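Local structure of lysyl oxidase (Pichia pastoris, 1W7C) at residues A[30-33]-A[34-38]; A[67-70]-A[71-74]; A[125-128]-A[129-133]; A[163-167]-A[168-172]; A[662-666]-A[667-671]. The protein is a copper- and topaquinone-dependent amine oxidase that oxidatively deaminates primary amines, probably including lysine side chains. All coordinates share one frame; numbering follows the deposited sequence.

Contact 1 of 5, residues A[30-33]-A[34-38]; sequences QEVL and DLLHS
Q30 and D34 face each other one turn apart on the alpha-helix 26-39, which belongs to the N2 domain of this copper amine oxidase and lies against the domain's small antiparallel sheet. The two side chains run at a slant to one another, their amide and carboxylate planes turned 37° apart. Q30 NE2 donates to D34 OD1 at 2.9 Å; the acceptor lies close to the amide plane, whereas OD1 is approached from above the carboxylate plane. The glutamine reaches this place because its CG stands opposite the backbone N (chi1 -171°) and the chain then bends at chi2, bringing NE2 to the D34 carboxylate one turn on. D34 is thus tied to Q30 twice, since its backbone N also donates to Q30 O at 2.9 Å.

The inner face of the helix is apolar. V32 and L36 lie side by side and point the same way, the closest approach being 4.2 Å from V32 CG1 to L36 CD1. Strand 53-61 meets this face with V55 and I58, while V32 and L35 also touch V102 of strand 96-103. L33, which also rests on V55 and I58, runs alongside the partly exposed H37, both pointing the same way. E31 turns its carboxylate elsewhere, to the backbone N of V107. In the last pair L33 CG sits 4.0 Å from H37 CD2, and the ring presents its edge to the carbonyl of the same leucine, with H37 CD2 3.3 Å from L33 O.

Contact 2 of 5, residues A[67-70]-A[71-74]; sequences EALT and YLDE
L69 and L72 both carry CG beside the backbone N (chi1 -71° and -64°) and extend at chi2, which sends their branches out from the same flank of helix 65-73. They meet lightly, L69 CD2 lying 4.4 Å from L72 CD1. The same torsion of L72 sets its CG against the preceding turn, 3.2 Å from A68 O, the carbonyl that also accepts the L72 backbone N at 2.9 Å. D73 lies beside L69, its CB 3.3 Å from L69 O.

The helix gives out here. D73 N still donates to L69 O in regular alpha-helical fashion, but E74, the first residue to leave helical angles, sends its N to T70 O at 2.9 Å from well above the carbonyl plane, where D73 N lies only 21° from that of L69. T70 is also backbone-bonded to G76. T70 CG2 is near E74 CB at 4.3 Å, while T70 OG1 turns back to the carbonyl of T66.

The helix packs on strand 329-344, where A68 and L69 touch Y333 and D73 forms a salt bridge with R330. Y71 leaves on another side toward the N-terminal loop, its OH bonded to the backbone N of T18 and its ring in a cation-pi contact with K17.

Contact 3 of 5, residues A[125-128]-A[129-133]; sequences SKLP and FEVGH
L127 and P128, at the end of strand 126-128, pack against V131 as the chain turns back through a short 3-10 segment toward helix 136-150. The strand pairs antiparallel with strand 96-103, L127 being backbone-bonded to F97. The tight part is the inner side. L127 has CG opposite its backbone N (chi1 175°), which swings both methyl branches against the turn. Its forked end straddles V131 O, with CD1 3.6 Å away. CD1 is also 3.8 Å from V131 CG2, where the two side chains cross at a slant, and CD2 reaches the bare CA of G132 at 3.7 Å. A side chain on G132 would meet F129 O, so glycine suits the close approach here. L618 of a distant loop touches the leucine, and G132 O accepts the amide of N621.

V131 CG2 stands between its own backbone N and carbonyl carbon, and from there touches P128 CD at 3.7 Å, the two side chains lying alongside and pointing the same way. The proline is the exposed edge of the contact, in contrast to the buried L127, F129 and G132. F129 leaves the turn for F50, met edge-to-face, and for the cation-pi partner K138. E130 turns away into the protein, OE2 to T187 OG1 and OE1 to the backbone N of G217.

V131 N donates to P128 O at 3.0 Å, from well above the carbonyl plane, and G132 N follows with F129 O at 3.0 Å. The chemistry is therefore divided: backbone bonds set the bend, aliphatic groups pack against a backbone carbonyl as well as the V131 methyl, and the E130 carboxylate ties the turn to other parts of the fold.

Contact 4 of 5, residues A[163-167]-A[168-172]; sequences IGVPY and EDMGC
I163, the last helical residue of 153-163, points its CD1 at the thioether of M170, the two side chains meeting tip to tip with CD1 3.7 Å from SD. G164 then breaks the helix at positive phi, and V165 comes back against the methionine. V165 CG2 is 3.8 Å from M170 CE and equally near the CB of D169, both crossed at a slant. The V165 carbonyl oxygen, buried without a polar partner, has M170 CE against it at 3.3 Å. M170 reaches the turn because chi1 (74°) sets CG between its backbone N and carbonyl carbon, and the chain runs extended at chi2 and bends at chi3. Replacing it with an alanine would probably leave I163 CD1 and V165 CG2 without their partner and open a gap beside them. This turn carries the chain from helix 153-163 into strand 170-180, the first strand of a five-stranded antiparallel sheet, with I195 of the neighbouring strand 187-195 lying against I163 and V165. P166 follows with its ring beside the carboxylate of D169, CD being 3.4 Å from OD2, while P166 O accepts the backbone N of D169 at 2.9 Å. Y167 O takes the backbone N of M170 at 3.2 Å from high above the carbonyl plane. The Y167 ring meets E168 OE1 at its edge and in its plane, with the carboxylate turned 71° to it; OE1 also forms a salt bridge with R156, and Y167 OH bonds to N147.

Contact 5 of 5, residues A[662-666]-A[667-671]; sequences PNTIF and STAHA
I665 lies against S667 and T668 in a buried turn that leads into strand 670-678 of the enzyme domain. From CB, whose nearest partner across the turn is S667 OG at 4.1 Å, the isoleucine chain goes to CG1, placed between the backbone N and carbonyl carbon (chi1 70°). CG1 lies among hydroxyls, 3.4 Å from S667 OG and 3.5 Å from T668 OG1. The extended chi2 then carries CD1 over the serine, 3.3 Å from S667 OG, with T668 OG1 a little farther off. The isoleucine and threonine side chains cross at a slant. With an alanine here the S667 and T668 hydroxyls would probably lose the aliphatic cover of CG1 and CD1, and D449 of the second subunit its packing partner.

The backbone of the same residue uses a different link. A water donates to I665 O at 2.8 Å and lies 2.6 Å from T668 OG1, spanning the turn where no direct hydrogen bond joins the segments. A669 CB rests against that carbonyl as well, at 3.5 Å, and its methyl is near T664 CG2. T664 in turn packs on the copper ligand H654 and bonds through OG1 to D660.

Within the turn a water bridge thus takes the place of a direct bond, while the backbone is bonded outward, T664 to G460, A669 to A458 and F666 to the second subunit. Between copper site and subunit boundary, I665 O and T668 OG1 therefore share one water, and F666 O relies on R457.

Overall arrangement
The five contacts follow one another along the chain and none touches another. Contacts 1 and 2 both belong to the N2 domain yet lie on separate helices, their centres about 30 Å apart. Contact 3 is nearer to contact 1, with centres about 23 Å apart, because strand 126-128 joins the sheet on which helix 26-39 packs. Contact 4 begins the next sheet, its centre about 33 Å from that of contact 3. Contact 5 stands nearest the copper, the T664 side chain about 5 Å from the ion, whereas in contact 2 the L69 side chain is about 8 Å from a calcium ion. The H133 side chain of contact 3 lies about 11 Å from that of D358, the predicted proton acceptor.

Contact 1 of 5, residues A[30-33]-A[34-38]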
# COMPACT_ATOMS: atom_id res chain seq x y z
N GLN A 30 10.74 10.11 41.29
CA GLN A 30 10.78 9.98 42.74
C GLN A 30 10.72 11.33 43.44
O GLN A 30 9.97 11.50 44.40
CB GLN A 30 12.05 9.26 43.17
CG GLN A 30 12.07 8.90 44.65
CD GLN A 30 11.03 7.87 45.02
OE1 GLN A 30 11.13 6.73 44.62
NE2 GLN A 30 10.03 8.28 45.83
N GLU A 31 11.47 12.30 42.93
CA GLU A 31 11.47 13.66 43.49
C GLU A 31 10.07 14.28 43.41
O GLU A 31 9.60 14.94 44.36
CB GLU A 31 12.45 14.55 42.72
CG GLU A 31 13.90 14.37 43.12
CD GLU A 31 14.75 15.58 42.80
OE1 GLU A 31 14.57 16.18 41.72
OE2 GLU A 31 15.58 15.95 43.64
N VAL A 32 9.39 14.08 42.29
CA VAL A 32 8.06 14.64 42.12
C VAL A 32 7.07 13.96 43.07
O VAL A 32 6.26 14.61 43.73
CB VAL A 32 7.59 14.56 40.65
CG1 VAL A 32 6.15 14.97 40.51
CG2 VAL A 32 8.47 15.41 39.77
N LEU A 33 7.12 12.63 43.14
CA LEU A 33 6.19 11.90 43.99
C LEU A 33 6.40 12.30 45.45
O LEU A 33 5.45 12.49 46.21
CB LEU A 33 6.38 10.39 43.79
CG LEU A 33 5.40 9.43 44.44
CD1 LEU A 33 4.01 9.63 43.98
CD2 LEU A 33 5.83 8.01 44.15
N ASP A 34 7.66 12.47 45.83
CA ASP A 34 8.02 12.87 47.20
C ASP A 34 7.43 14.25 47.51
O ASP A 34 6.89 14.48 48.60
CB ASP A 34 9.54 12.89 47.40
CG ASP A 34 10.18 11.50 47.49
OD1 ASP A 34 9.48 10.46 47.61
OD2 ASP A 34 11.42 11.37 47.45
N LEU A 35 7.52 15.16 46.55
CA LEU A 35 7.01 16.53 46.75
C LEU A 35 5.49 16.54 46.83
O LEU A 35 4.92 17.28 47.64
CB LEU A 35 7.51 17.47 45.66
CG LEU A 35 7.16 18.95 45.82
CD1 LEU A 35 7.68 19.50 47.13
CD2 LEU A 35 7.71 19.75 44.63
N LEU A 36 4.84 15.71 46.03
CA LEU A 36 3.40 15.59 46.10
C LEU A 36 3.00 15.06 47.48
O LEU A 36 2.05 15.58 48.08
CB LEU A 36 2.86 14.69 44.98
CG LEU A 36 2.94 15.29 43.58
CD1 LEU A 36 2.58 14.24 42.58
CD2 LEU A 36 2.01 16.48 43.40
N HIS A 37 3.74 14.08 47.99
CA HIS A 37 3.43 13.49 49.29
C HIS A 37 3.62 14.49 50.45
O HIS A 37 2.94 14.38 51.48
CB HIS A 37 4.27 12.23 49.56
CG HIS A 37 3.62 10.96 49.12
ND1 HIS A 37 2.76 10.25 49.93
CD2 HIS A 37 3.68 10.27 47.95
CE1 HIS A 37 2.35 9.16 49.29
NE2 HIS A 37 2.91 9.15 48.09
N SER A 38 4.55 15.43 50.30
CA SER A 38 4.81 16.41 51.35
C SER A 38 3.86 17.61 51.25
O SER A 38 3.65 18.33 52.21
CB SER A 38 6.29 16.83 51.37
OG SER A 38 6.62 17.62 50.26

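Contact 2 of 5, residues A[67-70]-A[71-74]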
# COMPACT_ATOMS: atom_id res chain seq x y z
N GLU A 67 11.03 27.56 22.28
CA GLU A 67 12.17 27.39 23.19
C GLU A 67 12.98 26.18 22.76
O GLU A 67 14.21 26.18 22.82
CB GLU A 67 11.76 27.29 24.68
CG GLU A 67 10.85 26.13 25.07
CD GLU A 67 10.55 26.08 26.57
OE1 GLU A 67 10.99 26.99 27.33
OE2 GLU A 67 9.88 25.10 27.00
N ALA A 68 12.32 25.13 22.27
CA ALA A 68 13.04 23.96 21.78
C ALA A 68 13.88 24.33 20.57
O ALA A 68 15.03 23.90 20.47
CB ALA A 68 12.07 22.87 21.41
N LEU A 69 13.29 25.05 19.62
CA LEU A 69 14.04 25.41 18.42
C LEU A 69 15.21 26.34 18.71
O LEU A 69 16.27 26.19 18.12
CB LEU A 69 13.11 26.03 17.37
CG LEU A 69 12.13 25.03 16.72
CD1 LEU A 69 11.38 25.76 15.64
CD2 LEU A 69 12.79 23.83 16.14
N THR A 70 15.04 27.26 19.66
CA THR A 70 16.13 28.15 20.04
C THR A 70 17.30 27.31 20.60
O THR A 70 18.46 27.53 20.30
CB THR A 70 15.63 29.20 21.04
OG1 THR A 70 14.57 29.97 20.43
CG2 THR A 70 16.69 30.24 21.36
N TYR A 71 16.98 26.31 21.41
CA TYR A 71 17.98 25.38 21.91
C TYR A 71 18.66 24.57 20.80
O TYR A 71 19.87 24.45 20.75
CB TYR A 71 17.33 24.44 22.95
CG TYR A 71 18.23 23.32 23.37
CD1 TYR A 71 19.37 23.56 24.12
CD2 TYR A 71 17.93 22.02 23.02
CE1 TYR A 71 20.22 22.55 24.49
CE2 TYR A 71 18.77 20.98 23.41
CZ TYR A 71 19.92 21.25 24.12
OH TYR A 71 20.72 20.23 24.47
N LEU A 72 17.87 23.98 19.90
CA LEU A 72 18.41 23.12 18.86
C LEU A 72 19.22 23.85 17.82
O LEU A 72 20.22 23.31 17.34
CB LEU A 72 17.27 22.39 18.13
CG LEU A 72 16.46 21.42 19.00
CD1 LEU A 72 15.27 20.90 18.21
CD2 LEU A 72 17.29 20.26 19.51
N ASP A 73 18.78 25.07 17.48
CA ASP A 73 19.26 25.76 16.29
C ASP A 73 20.05 27.04 16.54
O ASP A 73 20.80 27.47 15.67
CB ASP A 73 18.08 26.13 15.39
CG ASP A 73 17.39 24.95 14.78
OD1 ASP A 73 17.95 23.80 14.77
OD2 ASP A 73 16.30 25.15 14.23
N GLU A 74 19.84 27.66 17.70
CA GLU A 74 20.35 29.01 17.99
C GLU A 74 21.09 29.10 19.34
O GLU A 74 21.16 30.16 19.95
CB GLU A 74 19.22 30.07 17.88
CG GLU A 74 18.57 30.14 16.48
CD GLU A 74 17.43 31.13 16.36
OE1 GLU A 74 17.23 31.94 17.28
OE2 GLU A 74 16.73 31.10 15.33

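Contact 3 of 5, residues A[125-128]-A[129-133]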
# COMPACT_ATOMS: atom_id res chain seq x y z
N SER A 125 -8.07 22.64 34.50
CA SER A 125 -7.19 21.65 35.06
C SER A 125 -7.92 20.50 35.73
O SER A 125 -7.33 19.43 35.88
CB SER A 125 -6.22 22.28 36.05
OG SER A 125 -6.94 22.94 37.09
N LYS A 126 -9.15 20.73 36.16
CA LYS A 126 -9.92 19.78 36.93
C LYS A 126 -10.93 19.04 36.02
O LYS A 126 -11.71 19.67 35.28
CB LYS A 126 -10.71 20.52 38.04
CG LYS A 126 -9.79 21.14 39.10
CD LYS A 126 -10.58 21.89 40.19
CE LYS A 126 -9.69 22.50 41.25
NZ LYS A 126 -8.83 23.58 40.72
N LEU A 127 -10.93 17.72 36.15
CA LEU A 127 -11.87 16.84 35.47
C LEU A 127 -12.84 16.29 36.51
O LEU A 127 -12.40 15.57 37.41
CB LEU A 127 -11.10 15.70 34.79
CG LEU A 127 -11.91 14.59 34.10
CD1 LEU A 127 -12.45 15.12 32.79
CD2 LEU A 127 -11.04 13.38 33.88
N PRO A 128 -14.13 16.63 36.44
CA PRO A 128 -15.08 16.18 37.46
C PRO A 128 -15.17 14.65 37.59
O PRO A 128 -15.07 13.92 36.60
CB PRO A 128 -16.41 16.73 36.95
CG PRO A 128 -16.04 17.89 36.13
CD PRO A 128 -14.77 17.49 35.43
N PHE A 129 -15.43 14.18 38.80
CA PHE A 129 -15.59 12.77 39.07
C PHE A 129 -16.52 12.07 38.06
O PHE A 129 -16.21 10.99 37.58
CB PHE A 129 -16.14 12.56 40.49
CG PHE A 129 -16.32 11.11 40.84
CD1 PHE A 129 -15.25 10.35 41.30
CD2 PHE A 129 -17.57 10.49 40.70
CE1 PHE A 129 -15.41 9.04 41.61
CE2 PHE A 129 -17.72 9.17 41.03
CZ PHE A 129 -16.64 8.44 41.48
N GLU A 130 -17.69 12.66 37.79
CA GLU A 130 -18.67 12.00 36.93
C GLU A 130 -18.12 11.63 35.56
O GLU A 130 -18.55 10.63 35.01
CB GLU A 130 -19.95 12.81 36.75
CG GLU A 130 -20.81 12.93 38.01
CD GLU A 130 -21.08 11.61 38.72
OE1 GLU A 130 -20.98 11.57 39.96
OE2 GLU A 130 -21.44 10.61 38.05
N VAL A 131 -17.19 12.43 35.03
CA VAL A 131 -16.60 12.21 33.70
C VAL A 131 -15.12 11.81 33.85
O VAL A 131 -14.30 11.99 32.95
CB VAL A 131 -16.77 13.44 32.77
CG1 VAL A 131 -18.22 13.67 32.44
CG2 VAL A 131 -16.14 14.69 33.35
N GLY A 132 -14.80 11.24 34.99
CA GLY A 132 -13.44 10.96 35.36
C GLY A 132 -12.80 9.82 34.56
O GLY A 132 -13.44 9.13 33.76
N HIS A 133 -11.51 9.64 34.77
CA HIS A 133 -10.78 8.52 34.19
C HIS A 133 -11.28 7.22 34.79
O HIS A 133 -11.53 7.12 36.02
CB HIS A 133 -9.30 8.68 34.47
CG HIS A 133 -8.45 7.64 33.82
ND1 HIS A 133 -8.41 7.45 32.46
CD2 HIS A 133 -7.65 6.68 34.35
CE1 HIS A 133 -7.59 6.45 32.19
NE2 HIS A 133 -7.16 5.94 33.32

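Contact 4 of 5, residues A[163-167]-A[168-172]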
# COMPACT_ATOMS: atom_id res chain seq x y z
N ILE A 163 -27.80 -18.71 29.77
CA ILE A 163 -26.48 -18.81 29.14
C ILE A 163 -25.97 -20.24 29.05
O ILE A 163 -25.27 -20.58 28.11
CB ILE A 163 -25.48 -17.87 29.88
CG1 ILE A 163 -25.95 -16.43 29.73
CG2 ILE A 163 -24.05 -18.03 29.33
CD1 ILE A 163 -25.28 -15.43 30.65
N GLY A 164 -26.28 -21.06 30.05
CA GLY A 164 -25.93 -22.47 30.04
C GLY A 164 -24.74 -22.85 30.89
O GLY A 164 -24.40 -24.02 30.98
N VAL A 165 -24.10 -21.87 31.53
CA VAL A 165 -23.02 -22.14 32.47
C VAL A 165 -23.27 -21.30 33.72
O VAL A 165 -23.96 -20.28 33.65
CB VAL A 165 -21.61 -21.79 31.86
CG1 VAL A 165 -21.37 -22.55 30.54
CG2 VAL A 165 -21.47 -20.28 31.64
N PRO A 166 -22.75 -21.72 34.87
CA PRO A 166 -22.94 -20.93 36.10
C PRO A 166 -22.11 -19.64 36.08
O PRO A 166 -21.20 -19.46 35.26
CB PRO A 166 -22.46 -21.87 37.20
CG PRO A 166 -21.50 -22.76 36.54
CD PRO A 166 -21.99 -22.95 35.13
N TYR A 167 -22.45 -18.74 36.99
CA TYR A 167 -21.77 -17.46 37.14
C TYR A 167 -20.24 -17.56 37.19
O TYR A 167 -19.57 -16.73 36.59
CB TYR A 167 -22.28 -16.79 38.40
CG TYR A 167 -21.71 -15.41 38.71
CD1 TYR A 167 -22.07 -14.30 37.95
CD2 TYR A 167 -20.85 -15.22 39.79
CE1 TYR A 167 -21.58 -13.04 38.26
CE2 TYR A 167 -20.36 -13.97 40.10
CZ TYR A 167 -20.73 -12.88 39.33
OH TYR A 167 -20.27 -11.63 39.65
N GLU A 168 -19.71 -18.62 37.82
CA GLU A 168 -18.27 -18.79 37.97
C GLU A 168 -17.57 -18.96 36.62
O GLU A 168 -16.35 -18.75 36.51
CB GLU A 168 -17.95 -20.03 38.82
CG GLU A 168 -18.16 -19.87 40.32
CD GLU A 168 -19.59 -19.57 40.69
OE1 GLU A 168 -19.80 -18.58 41.42
OE2 GLU A 168 -20.51 -20.31 40.23
N ASP A 169 -18.32 -19.38 35.60
CA ASP A 169 -17.77 -19.72 34.29
C ASP A 169 -17.93 -18.60 33.27
O ASP A 169 -17.64 -18.80 32.09
CB ASP A 169 -18.45 -21.00 33.76
CG ASP A 169 -18.12 -22.21 34.55
OD1 ASP A 169 -17.26 -22.13 35.44
OD2 ASP A 169 -18.66 -23.31 34.33
N MET A 170 -18.39 -17.43 33.71
CA MET A 170 -18.52 -16.27 32.84
C MET A 170 -17.90 -15.04 33.52
O MET A 170 -17.57 -15.05 34.72
CB MET A 170 -20.00 -16.03 32.48
CG MET A 170 -20.85 -15.46 33.62
SD MET A 170 -22.59 -15.37 33.26
CE MET A 170 -23.03 -17.13 33.15
N GLY A 171 -17.75 -13.99 32.74
CA GLY A 171 -17.25 -12.74 33.23
C GLY A 171 -18.09 -11.60 32.71
O GLY A 171 -18.30 -11.45 31.49
N CYS A 172 -18.59 -10.78 33.62
CA CYS A 172 -19.47 -9.68 33.27
C CYS A 172 -18.71 -8.38 33.47
O CYS A 172 -17.88 -8.26 34.39
CB CYS A 172 -20.76 -9.77 34.10
SG CYS A 172 -21.59 -11.40 33.93

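Contact 5 of 5, residues A[662-666]-A[667-671]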
# COMPACT_ATOMS: atom_id res chain seq x y z
N PRO A 662 -9.35 -17.68 13.93
CA PRO A 662 -9.46 -17.16 15.30
C PRO A 662 -9.00 -15.73 15.53
O PRO A 662 -9.40 -15.14 16.53
CB PRO A 662 -8.61 -18.15 16.11
CG PRO A 662 -7.55 -18.58 15.13
CD PRO A 662 -8.29 -18.68 13.81
N ASN A 663 -8.20 -15.19 14.62
CA ASN A 663 -7.66 -13.83 14.76
C ASN A 663 -7.68 -13.10 13.42
O ASN A 663 -7.61 -13.71 12.35
CB ASN A 663 -6.19 -13.84 15.20
CG ASN A 663 -5.94 -13.67 16.70
OD1 ASN A 663 -4.85 -13.24 17.07
ND2 ASN A 663 -6.91 -14.00 17.56
N THR A 664 -7.75 -11.78 13.50
CA THR A 664 -7.49 -10.90 12.38
C THR A 664 -6.02 -11.00 11.98
O THR A 664 -5.16 -11.24 12.80
CB THR A 664 -7.84 -9.47 12.83
OG1 THR A 664 -9.25 -9.41 13.07
CG2 THR A 664 -7.54 -8.44 11.77
N ILE A 665 -5.74 -10.83 10.69
CA ILE A 665 -4.38 -10.86 10.15
C ILE A 665 -3.88 -9.46 9.76
O ILE A 665 -4.63 -8.62 9.29
CB ILE A 665 -4.24 -11.91 9.01
CG1 ILE A 665 -4.97 -11.51 7.73
CG2 ILE A 665 -4.68 -13.28 9.53
CD1 ILE A 665 -4.87 -12.52 6.61
N PHE A 666 -2.57 -9.27 9.93
CA PHE A 666 -1.92 -7.99 9.72
C PHE A 666 -1.81 -7.65 8.23
O PHE A 666 -1.71 -6.47 7.88
CB PHE A 666 -0.49 -7.98 10.26
CG PHE A 666 -0.35 -7.83 11.78
CD1 PHE A 666 0.55 -8.66 12.49
CD2 PHE A 666 -0.97 -6.83 12.46
CE1 PHE A 666 0.76 -8.46 13.87
CE2 PHE A 666 -0.77 -6.65 13.81
CZ PHE A 666 0.09 -7.46 14.50
N SER A 667 -1.78 -8.64 7.35
CA SER A 667 -1.52 -8.39 5.92
C SER A 667 -2.62 -7.57 5.25
O SER A 667 -2.35 -6.69 4.40
CB SER A 667 -1.40 -9.72 5.23
OG SER A 667 -2.53 -10.48 5.54
N THR A 668 -3.88 -7.82 5.61
CA THR A 668 -5.01 -7.13 5.01
C THR A 668 -5.68 -6.10 5.89
O THR A 668 -6.71 -5.54 5.50
CB THR A 668 -6.04 -8.18 4.56
OG1 THR A 668 -6.30 -9.13 5.61
CG2 THR A 668 -5.52 -9.02 3.39
N ALA A 669 -5.13 -5.84 7.07
CA ALA A 669 -5.60 -4.80 7.98
C ALA A 669 -4.51 -3.75 8.12
O ALA A 669 -3.88 -3.65 9.15
CB ALA A 669 -5.95 -5.41 9.35
N HIS A 670 -4.30 -2.99 7.05
CA HIS A 670 -3.13 -2.13 6.86
C HIS A 670 -3.55 -0.74 6.43
O HIS A 670 -4.48 -0.59 5.63
CB HIS A 670 -2.34 -2.69 5.71
CG HIS A 670 -1.07 -1.96 5.38
ND1 HIS A 670 -0.71 -1.69 4.08
CD2 HIS A 670 -0.07 -1.44 6.16
CE1 HIS A 670 0.44 -1.05 4.06
NE2 HIS A 670 0.86 -0.89 5.30
N ALA A 671 -2.87 0.25 6.96
CA ALA A 671 -3.08 1.63 6.56
C ALA A 671 -1.73 2.35 6.59
O ALA A 671 -0.87 2.04 7.41
CB ALA A 671 -4.06 2.30 7.48
O HOH W 1 -7.09 -8.54 8.06